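Local coordinates for protein CRISPR system Cmr subunit Cmr1-1 (Pyrococcus furiosus, PDB 4W8Z) that binds RNA and, with Cmr6, caps the elongated type III-B Cmr ribonucleoprotein complex in CRISPR defence against mobile genetic elements, at residues 44-49 with 66-71; 103-108 with 236-241; 129-134 with 141-146. All coordinates share one frame; numbering follows the deposited sequence.

Contact 1. Residues 44-49 with 66-71; sequences WWFRAL and NQVFGS
Phe46 overlaps Phe69 through CB and the near side of its ring, CG and CD2, all against Phe69 CE2. That atom lies 3.6 Å from Phe46 CB and 3.7 Å from Phe46 CG. The two rings form an offset T-shaped (edge-to-face) pair in which Phe69 presents its edge to the face of Phe46, with planes 64° apart and centroids separated by 5.7 Å. With CG of Phe46 anti to the backbone N (chi1 170°), its ring reaches out from helix 38-54 toward helix 58-69. The far end of that ring finds a second neighbour: Phe46 CZ stands 4.3 Å from Val68 CG2, a looser apolar touch between the end of the ring and a valine methyl. Val68 serves both aromatics, because its CG1 lies over one face of the Phe69 ring, off toward the rim. Branched and aromatic side chains suit this position, since each offers a broad apolar surface without a polar group to satisfy. Phe46 is buried, also meeting Ile64 and Ser145, whereas Phe69 is partly exposed and packs on Arg43. Just beyond Phe69 the helix stops. Gly70 N still bonds to Asn66 O at 2.7 Å, but Gly70 itself takes a positive phi of 82°, a region glycine enters readily. Its own carbonyl accepts from Arg43, tying the helix end back to helix 38-54. The contact joins two successive helices, linked by residues 55-57, within the crossover between strands 8-16 and 79-84 of a ferredoxin-like fold, the fold of the RAMP superfamily.

Contact 2. Residues 103-108 with 236-241; sequences YIWFSI and NTWEVL
Leu241 packs against the six-membered ring of Trp105, joining a type I beta turn (Tyr103 to Phe106) to the first turn of helix 237-264. The turn lies in the RAMP family region and the helix in the Cmr1-like C-terminal region, both related to RAMP and Cas5 proteins, so the contact brings the two parts of the chain together. The tight part is the leucine fork: Leu241 CD1 is 3.8 Å from Trp105 CH2, and Leu241 CD2 is 3.9 Å from Trp105 CZ2. Beside it, Ile104 has CG1 between its backbone N and carbonyl carbon (chi1 58°), and CD1 at the end of that branch comes 3.8 Å from Leu241 O. Trp105, Ile104 and Leu241 are buried, as suits large hydrocarbon groups; the one polar atom of the Trp105 ring, NE1, is satisfied by Arg161 O.

Toward solvent the fit slackens. Trp238 is partly exposed and meets Trp105 through one atom of each, CZ3 to CZ3 at 4.1 Å, the two indole side chains running roughly perpendicular. Its indole also forms a cation-pi contact with Lys99, a use of tryptophan well suited to a boundary with water. The exposed Glu239 turns its carboxylate back to Lys235 N. At the N-cap of the same helix, Asn236 OD1 accepts from Glu239 N at 2.9 Å, the donor tilted 28° from the carbonyl plane.

Contact 3. Residues 129-134 with 141-146; sequences VVLESP and LATLSL
Leu131 reaches from strand 126-133 to helix 136-152, and nearly all of its contact is made by one methyl. With chi1 at -46° and an extended chi2, CD1 is carried out to the helix surface, where it sits 4.1 Å from Ala142 CB and 3.8 Å from Thr143 OG1. Alanine suits the facing position: its single methyl leaves room for the leucine to approach the helix backbone, and Leu131 CD1 lies 4.0 Å from the carbonyl carbon of Ala142. The short segments 129-133 and 141-146 run nearly antiparallel, at 158°, with axes 9.6 Å apart at closest, as expected of consecutive elements in a ferredoxin-like fold, in which this helix covers one face of the antiparallel sheet on its way to strand 166-172.

One helical turn farther on, Leu146 adopts the other common leucine shape, CG anti to the backbone N with chi2 near 56°. This lifts CD2 toward the strand, 3.9 Å from Val129 CG1, and the two side chains pass alongside one another, pointing opposite ways. The same methyl lies 4.3 Å from Leu131 CD1, bridging two residues on the helix-covered side of the strand. Thr143 keeps its hydroxyl occupied by weak bonds to Ile139 O and Glu10 OE1, which lets a polar residue live in this buried layer. Ser145 turns its own hydroxyl back into the helix, where Ser145 OG donates to Leu141 O at 2.8 Å, from the face of that carbonyl opposite to Ser145 N.

In the fold
Contacts 1 and 3 belong to one neighbourhood, with centres 11 Å apart: Phe46 of contact 1 packs on Leu141 and Ser145 of contact 3, so Phe46 of helix 38-54 touches both helix 58-69 and helix 136-152. Contact 2 stands about 31 Å from either, between centres, on the opposite side of the chain's centre, and closes a long loop that contains contact 3. Contact 3 is the most thoroughly buried, all its touching residues being in the interior, and it relies on aliphatic methyls between sheet and helix. Contacts 1 and 2 bring in aromatic rings and each has one partly exposed ring, Phe69 and Trp238. Only contact 2 links the two sequence-family regions.

Contact 1. Residues 44-49 with 66-71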
loop_
_atom_site.group_PDB
_atom_site.type_symbol
_atom_site.label_atom_id
_atom_site.label_comp_id
_atom_site.label_asym_id
_atom_site.label_seq_id
_atom_site.Cartn_x
_atom_site.Cartn_y
_atom_site.Cartn_z
ATOM N N TRP A 44 9.830 -2.993 2.136
ATOM C CA TRP A 44 8.750 -3.892 1.750
ATOM C C TRP A 44 8.617 -3.940 0.238
ATOM O O TRP A 44 8.499 -5.013 -0.352
ATOM C CB TRP A 44 7.421 -3.461 2.370
ATOM C CG TRP A 44 6.355 -4.514 2.255
ATOM C CD1 TRP A 44 6.008 -5.427 3.204
ATOM C CD2 TRP A 44 5.503 -4.769 1.126
ATOM N NE1 TRP A 44 4.993 -6.234 2.742
ATOM C CE2 TRP A 44 4.666 -5.852 1.469
ATOM C CE3 TRP A 44 5.364 -4.182 -0.138
ATOM C CZ2 TRP A 44 3.708 -6.363 0.595
ATOM C CZ3 TRP A 44 4.418 -4.694 -1.006
ATOM C CH2 TRP A 44 3.601 -5.775 -0.635
ATOM N N TRP A 45 8.647 -2.767 -0.387
ATOM C CA TRP A 45 8.406 -2.669 -1.817
ATOM C C TRP A 45 9.583 -3.154 -2.642
ATOM O O TRP A 45 9.409 -3.557 -3.790
ATOM C CB TRP A 45 8.039 -1.232 -2.197
ATOM C CG TRP A 45 6.569 -1.033 -2.136
ATOM C CD1 TRP A 45 5.873 -0.319 -1.206
ATOM C CD2 TRP A 45 5.597 -1.610 -3.013
ATOM N NE1 TRP A 45 4.526 -0.397 -1.463
ATOM C CE2 TRP A 45 4.330 -1.186 -2.567
ATOM C CE3 TRP A 45 5.675 -2.441 -4.137
ATOM C CZ2 TRP A 45 3.147 -1.558 -3.206
ATOM C CZ3 TRP A 45 4.502 -2.810 -4.772
ATOM C CH2 TRP A 45 3.253 -2.367 -4.304
ATOM N N PHE A 46 10.776 -3.134 -2.062
ATOM C CA PHE A 46 11.925 -3.703 -2.748
ATOM C C PHE A 46 11.721 -5.199 -2.934
ATOM O O PHE A 46 12.054 -5.758 -3.976
ATOM C CB PHE A 46 13.220 -3.442 -1.981
ATOM C CG PHE A 46 14.390 -4.210 -2.514
ATOM C CD1 PHE A 46 15.059 -3.777 -3.644
ATOM C CD2 PHE A 46 14.810 -5.375 -1.895
ATOM C CE1 PHE A 46 16.130 -4.489 -4.143
ATOM C CE2 PHE A 46 15.878 -6.090 -2.388
ATOM C CZ PHE A 46 16.541 -5.646 -3.514
ATOM N N ARG A 47 11.172 -5.843 -1.911
ATOM C CA ARG A 47 10.958 -7.283 -1.941
ATOM C C ARG A 47 9.906 -7.653 -2.976
ATOM O O ARG A 47 9.990 -8.699 -3.614
ATOM C CB ARG A 47 10.538 -7.796 -0.567
ATOM C CG ARG A 47 11.525 -7.505 0.545
ATOM C CD ARG A 47 11.248 -8.406 1.731
ATOM N NE ARG A 47 11.085 -9.788 1.288
ATOM C CZ ARG A 47 11.097 -10.847 2.091
ATOM N NH1 ARG A 47 11.270 -10.694 3.398
ATOM N NH2 ARG A 47 10.940 -12.060 1.583
ATOM N N ALA A 48 8.913 -6.784 -3.134
ATOM C CA ALA A 48 7.841 -7.019 -4.092
ATOM C C ALA A 48 8.346 -6.862 -5.522
ATOM O O ALA A 48 7.905 -7.572 -6.427
ATOM C CB ALA A 48 6.679 -6.075 -3.831
ATOM N N LEU A 49 9.271 -5.928 -5.725
ATOM C CA LEU A 49 9.872 -5.731 -7.040
ATOM C C LEU A 49 10.842 -6.859 -7.366
ATOM O O LEU A 49 10.668 -7.576 -8.350
ATOM C CB LEU A 49 10.601 -4.385 -7.118
ATOM C CG LEU A 49 9.765 -3.110 -6.999
ATOM C CD1 LEU A 49 10.607 -1.888 -7.339
ATOM C CD2 LEU A 49 8.527 -3.177 -7.879
ATOM N N ASN A 66 19.239 -7.600 2.377
ATOM C CA ASN A 66 20.185 -7.215 3.415
ATOM C C ASN A 66 21.351 -6.445 2.815
ATOM O O ASN A 66 21.874 -5.516 3.426
ATOM C CB ASN A 66 20.697 -8.445 4.169
ATOM C CG ASN A 66 19.650 -9.043 5.087
ATOM O OD1 ASN A 66 18.728 -8.356 5.528
ATOM N ND2 ASN A 66 19.792 -10.330 5.389
ATOM N N GLN A 67 21.744 -6.826 1.606
ATOM C CA GLN A 67 22.880 -6.200 0.946
ATOM C C GLN A 67 22.584 -4.739 0.602
ATOM O O GLN A 67 23.496 -3.914 0.531
ATOM C CB GLN A 67 23.260 -6.976 -0.314
ATOM C CG GLN A 67 24.729 -6.886 -0.672
ATOM C CD GLN A 67 25.092 -7.743 -1.869
ATOM O OE1 GLN A 67 24.228 -8.379 -2.476
ATOM N NE2 GLN A 67 26.376 -7.767 -2.215
ATOM N N VAL A 68 21.311 -4.420 0.396
ATOM C CA VAL A 68 20.913 -3.047 0.103
ATOM C C VAL A 68 20.538 -2.290 1.376
ATOM O O VAL A 68 21.025 -1.186 1.615
ATOM C CB VAL A 68 19.722 -2.992 -0.879
ATOM C CG1 VAL A 68 19.294 -1.552 -1.111
ATOM C CG2 VAL A 68 20.077 -3.664 -2.198
ATOM N N PHE A 69 19.684 -2.893 2.199
ATOM C CA PHE A 69 19.115 -2.195 3.348
ATOM C C PHE A 69 19.800 -2.496 4.683
ATOM O O PHE A 69 19.465 -1.888 5.702
ATOM C CB PHE A 69 17.628 -2.525 3.467
ATOM C CG PHE A 69 16.780 -1.912 2.392
ATOM C CD1 PHE A 69 16.292 -0.623 2.532
ATOM C CD2 PHE A 69 16.463 -2.624 1.244
ATOM C CE1 PHE A 69 15.509 -0.053 1.550
ATOM C CE2 PHE A 69 15.678 -2.060 0.258
ATOM C CZ PHE A 69 15.198 -0.773 0.412
ATOM N N GLY A 70 20.747 -3.428 4.686
ATOM C CA GLY A 70 21.450 -3.777 5.910
ATOM C C GLY A 70 20.690 -4.754 6.788
ATOM O O GLY A 70 19.486 -4.958 6.617
ATOM N N SER A 71 21.399 -5.366 7.734
ATOM C CA SER A 71 20.790 -6.323 8.652
ATOM C C SER A 71 21.398 -6.201 10.045
ATOM O O SER A 71 21.951 -5.160 10.401
ATOM C CB SER A 71 20.951 -7.753 8.126
ATOM O OG SER A 71 22.306 -8.170 8.162
#

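Contact 2. Residues 103-108 with 236-241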
loop_
_atom_site.group_PDB
_atom_site.type_symbol
_atom_site.label_atom_id
_atom_site.label_comp_id
_atom_site.label_asym_id
_atom_site.label_seq_id
_atom_site.Cartn_x
_atom_site.Cartn_y
_atom_site.Cartn_z
ATOM N N TYR A 103 -16.205 3.878 8.932
ATOM C CA TYR A 103 -16.048 2.430 8.939
ATOM C C TYR A 103 -14.644 2.008 8.511
ATOM O O TYR A 103 -14.024 1.184 9.175
ATOM C CB TYR A 103 -17.107 1.773 8.055
ATOM C CG TYR A 103 -18.489 1.821 8.665
ATOM C CD1 TYR A 103 -18.866 0.917 9.651
ATOM C CD2 TYR A 103 -19.414 2.778 8.262
ATOM C CE1 TYR A 103 -20.128 0.958 10.215
ATOM C CE2 TYR A 103 -20.680 2.829 8.822
ATOM C CZ TYR A 103 -21.031 1.916 9.798
ATOM O OH TYR A 103 -22.293 1.966 10.353
ATOM N N ILE A 104 -14.132 2.572 7.425
ATOM C CA ILE A 104 -12.790 2.210 6.987
ATOM C C ILE A 104 -11.743 2.670 8.001
ATOM O O ILE A 104 -10.719 2.011 8.171
ATOM C CB ILE A 104 -12.445 2.781 5.587
ATOM C CG1 ILE A 104 -12.563 4.304 5.551
ATOM C CG2 ILE A 104 -13.329 2.162 4.512
ATOM C CD1 ILE A 104 -12.119 4.903 4.230
ATOM N N TRP A 105 -12.000 3.785 8.681
ATOM C CA TRP A 105 -11.055 4.310 9.669
ATOM C C TRP A 105 -11.585 4.199 11.093
ATOM O O TRP A 105 -11.174 4.962 11.968
ATOM C CB TRP A 105 -10.714 5.769 9.374
ATOM C CG TRP A 105 -10.002 5.974 8.075
ATOM C CD1 TRP A 105 -9.600 5.009 7.198
ATOM C CD2 TRP A 105 -9.606 7.225 7.501
ATOM N NE1 TRP A 105 -8.982 5.581 6.117
ATOM C CE2 TRP A 105 -8.976 6.941 6.277
ATOM C CE3 TRP A 105 -9.728 8.557 7.903
ATOM C CZ2 TRP A 105 -8.462 7.942 5.451
ATOM C CZ3 TRP A 105 -9.221 9.549 7.077
ATOM C CH2 TRP A 105 -8.595 9.235 5.869
ATOM N N PHE A 106 -12.497 3.254 11.309
ATOM C CA PHE A 106 -13.071 2.990 12.625
ATOM C C PHE A 106 -12.022 2.971 13.736
ATOM O O PHE A 106 -12.184 3.631 14.759
ATOM C CB PHE A 106 -13.828 1.658 12.599
ATOM C CG PHE A 106 -14.342 1.219 13.939
ATOM C CD1 PHE A 106 -13.566 0.427 14.770
ATOM C CD2 PHE A 106 -15.609 1.581 14.363
ATOM C CE1 PHE A 106 -14.036 0.019 16.005
ATOM C CE2 PHE A 106 -16.088 1.174 15.598
ATOM C CZ PHE A 106 -15.298 0.393 16.418
ATOM N N SER A 107 -10.952 2.211 13.522
ATOM C CA SER A 107 -9.906 2.031 14.526
ATOM C C SER A 107 -9.249 3.349 14.931
ATOM O O SER A 107 -8.861 3.525 16.083
ATOM C CB SER A 107 -8.841 1.054 14.014
ATOM O OG SER A 107 -9.276 -0.292 14.119
ATOM N N ILE A 108 -9.125 4.271 13.984
ATOM C CA ILE A 108 -8.521 5.567 14.256
ATOM C C ILE A 108 -9.472 6.384 15.119
ATOM O O ILE A 108 -9.063 7.044 16.076
ATOM C CB ILE A 108 -8.198 6.324 12.951
ATOM C CG1 ILE A 108 -7.267 5.489 12.069
ATOM C CG2 ILE A 108 -7.578 7.679 13.256
ATOM C CD1 ILE A 108 -7.049 6.074 10.698
ATOM N N ASN A 236 -13.190 15.544 -5.195
ATOM C CA ASN A 236 -12.066 15.776 -4.306
ATOM C C ASN A 236 -11.659 14.464 -3.659
ATOM O O ASN A 236 -12.286 13.432 -3.900
ATOM C CB ASN A 236 -12.426 16.813 -3.243
ATOM C CG ASN A 236 -13.735 16.500 -2.549
ATOM O OD1 ASN A 236 -13.836 15.523 -1.813
ATOM N ND2 ASN A 236 -14.742 17.328 -2.778
ATOM N N THR A 237 -10.621 14.505 -2.831
ATOM C CA THR A 237 -10.109 13.300 -2.194
ATOM C C THR A 237 -11.150 12.684 -1.268
ATOM O O THR A 237 -11.375 11.476 -1.297
ATOM C CB THR A 237 -8.823 13.586 -1.399
ATOM O OG1 THR A 237 -7.861 14.210 -2.257
ATOM C CG2 THR A 237 -8.236 12.297 -0.843
ATOM N N TRP A 238 -11.787 13.520 -0.459
ATOM C CA TRP A 238 -12.760 13.045 0.518
ATOM C C TRP A 238 -13.907 12.279 -0.140
ATOM O O TRP A 238 -14.439 11.335 0.442
ATOM C CB TRP A 238 -13.316 14.214 1.335
ATOM C CG TRP A 238 -12.364 14.774 2.353
ATOM C CD1 TRP A 238 -11.829 16.030 2.371
ATOM C CD2 TRP A 238 -11.841 14.100 3.507
ATOM N NE1 TRP A 238 -11.009 16.180 3.463
ATOM C CE2 TRP A 238 -10.998 15.010 4.175
ATOM C CE3 TRP A 238 -12.005 12.817 4.041
ATOM C CZ2 TRP A 238 -10.322 14.676 5.348
ATOM C CZ3 TRP A 238 -11.332 12.488 5.205
ATOM C CH2 TRP A 238 -10.502 13.413 5.844
ATOM N N GLU A 239 -14.279 12.681 -1.351
ATOM C CA GLU A 239 -15.358 12.013 -2.068
ATOM C C GLU A 239 -14.952 10.589 -2.428
ATOM O O GLU A 239 -15.753 9.660 -2.325
ATOM C CB GLU A 239 -15.743 12.786 -3.331
ATOM C CG GLU A 239 -17.079 12.352 -3.923
ATOM C CD GLU A 239 -17.288 12.857 -5.337
ATOM O OE1 GLU A 239 -16.472 12.514 -6.217
ATOM O OE2 GLU A 239 -18.268 13.598 -5.568
ATOM N N VAL A 240 -13.701 10.427 -2.846
ATOM C CA VAL A 240 -13.151 9.115 -3.163
ATOM C C VAL A 240 -13.124 8.222 -1.926
ATOM O O VAL A 240 -13.577 7.078 -1.965
ATOM C CB VAL A 240 -11.730 9.229 -3.744
ATOM C CG1 VAL A 240 -11.048 7.868 -3.776
ATOM C CG2 VAL A 240 -11.780 9.850 -5.133
ATOM N N LEU A 241 -12.597 8.757 -0.829
ATOM C CA LEU A 241 -12.568 8.044 0.442
ATOM C C LEU A 241 -13.973 7.649 0.896
ATOM O O LEU A 241 -14.174 6.565 1.443
ATOM C CB LEU A 241 -11.887 8.896 1.516
ATOM C CG LEU A 241 -10.362 8.973 1.446
ATOM C CD1 LEU A 241 -9.824 10.027 2.393
ATOM C CD2 LEU A 241 -9.752 7.615 1.758
#

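Contact 3. Residues 129-134 with 141-146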
loop_
_atom_site.group_PDB
_atom_site.type_symbol
_atom_site.label_atom_id
_atom_site.label_comp_id
_atom_site.label_asym_id
_atom_site.label_seq_id
_atom_site.Cartn_x
_atom_site.Cartn_y
_atom_site.Cartn_z
ATOM N N VAL A 129 12.686 13.193 1.707
ATOM C CA VAL A 129 13.342 11.895 1.667
ATOM C C VAL A 129 14.619 11.985 0.844
ATOM O O VAL A 129 14.588 12.374 -0.323
ATOM C CB VAL A 129 12.425 10.806 1.077
ATOM C CG1 VAL A 129 13.166 9.486 1.002
ATOM C CG2 VAL A 129 11.161 10.663 1.912
ATOM N N VAL A 130 15.745 11.636 1.460
ATOM C CA VAL A 130 17.037 11.716 0.792
ATOM C C VAL A 130 17.722 10.358 0.804
ATOM O O VAL A 130 17.801 9.705 1.847
ATOM C CB VAL A 130 17.958 12.761 1.459
ATOM C CG1 VAL A 130 19.335 12.749 0.814
ATOM C CG2 VAL A 130 17.337 14.150 1.381
ATOM N N LEU A 131 18.209 9.936 -0.359
ATOM C CA LEU A 131 18.862 8.638 -0.502
ATOM C C LEU A 131 20.306 8.812 -0.946
ATOM O O LEU A 131 20.581 9.538 -1.900
ATOM C CB LEU A 131 18.112 7.762 -1.507
ATOM C CG LEU A 131 16.588 7.707 -1.375
ATOM C CD1 LEU A 131 15.968 6.917 -2.524
ATOM C CD2 LEU A 131 16.195 7.111 -0.033
ATOM N N GLU A 132 21.225 8.144 -0.252
ATOM C CA GLU A 132 22.651 8.237 -0.564
ATOM C C GLU A 132 23.311 6.863 -0.615
ATOM O O GLU A 132 23.080 6.022 0.254
ATOM C CB GLU A 132 23.377 9.107 0.467
ATOM C CG GLU A 132 22.911 10.550 0.525
ATOM C CD GLU A 132 23.646 11.351 1.581
ATOM O OE1 GLU A 132 24.601 12.074 1.226
ATOM O OE2 GLU A 132 23.267 11.258 2.768
ATOM N N SER A 133 24.145 6.646 -1.628
ATOM C CA SER A 133 24.876 5.392 -1.760
ATOM C C SER A 133 26.111 5.562 -2.636
ATOM O O SER A 133 26.110 6.370 -3.566
ATOM C CB SER A 133 23.969 4.301 -2.337
ATOM O OG SER A 133 24.657 3.069 -2.462
ATOM N N PRO A 134 27.181 4.811 -2.331
ATOM C CA PRO A 134 28.345 4.777 -3.222
ATOM C C PRO A 134 28.066 3.980 -4.499
ATOM O O PRO A 134 28.718 4.202 -5.519
ATOM C CB PRO A 134 29.417 4.088 -2.373
ATOM C CG PRO A 134 28.649 3.263 -1.394
ATOM C CD PRO A 134 27.415 4.059 -1.085
ATOM N N LEU A 141 18.004 0.871 -7.244
ATOM C CA LEU A 141 17.047 -0.006 -6.581
ATOM C C LEU A 141 16.328 0.683 -5.418
ATOM O O LEU A 141 15.162 0.401 -5.141
ATOM C CB LEU A 141 17.751 -1.270 -6.088
ATOM C CG LEU A 141 18.247 -2.211 -7.186
ATOM C CD1 LEU A 141 19.126 -3.299 -6.604
ATOM C CD2 LEU A 141 17.070 -2.810 -7.925
ATOM N N ALA A 142 17.027 1.583 -4.737
ATOM C CA ALA A 142 16.431 2.340 -3.644
ATOM C C ALA A 142 15.354 3.284 -4.172
ATOM O O ALA A 142 14.259 3.366 -3.619
ATOM C CB ALA A 142 17.501 3.116 -2.889
ATOM N N THR A 143 15.675 3.989 -5.253
ATOM C CA THR A 143 14.751 4.945 -5.853
ATOM C C THR A 143 13.533 4.244 -6.456
ATOM O O THR A 143 12.402 4.717 -6.317
ATOM C CB THR A 143 15.460 5.798 -6.926
ATOM O OG1 THR A 143 16.235 6.814 -6.280
ATOM C CG2 THR A 143 14.459 6.465 -7.848
ATOM N N LEU A 144 13.764 3.111 -7.109
ATOM C CA LEU A 144 12.667 2.311 -7.641
ATOM C C LEU A 144 11.714 1.905 -6.526
ATOM O O LEU A 144 10.495 1.968 -6.685
ATOM C CB LEU A 144 13.201 1.076 -8.362
ATOM C CG LEU A 144 13.672 1.320 -9.797
ATOM C CD1 LEU A 144 14.499 0.160 -10.293
ATOM C CD2 LEU A 144 12.483 1.552 -10.715
ATOM N N SER A 145 12.280 1.498 -5.392
ATOM C CA SER A 145 11.488 1.146 -4.217
ATOM C C SER A 145 10.600 2.299 -3.777
ATOM O O SER A 145 9.392 2.127 -3.597
ATOM C CB SER A 145 12.397 0.733 -3.066
ATOM O OG SER A 145 13.095 -0.454 -3.388
ATOM N N LEU A 146 11.205 3.471 -3.607
ATOM C CA LEU A 146 10.471 4.664 -3.198
ATOM C C LEU A 146 9.419 5.052 -4.229
ATOM O O LEU A 146 8.308 5.443 -3.867
ATOM C CB LEU A 146 11.427 5.832 -2.964
ATOM C CG LEU A 146 10.779 7.179 -2.640
ATOM C CD1 LEU A 146 9.858 7.074 -1.441
ATOM C CD2 LEU A 146 11.851 8.200 -2.382
#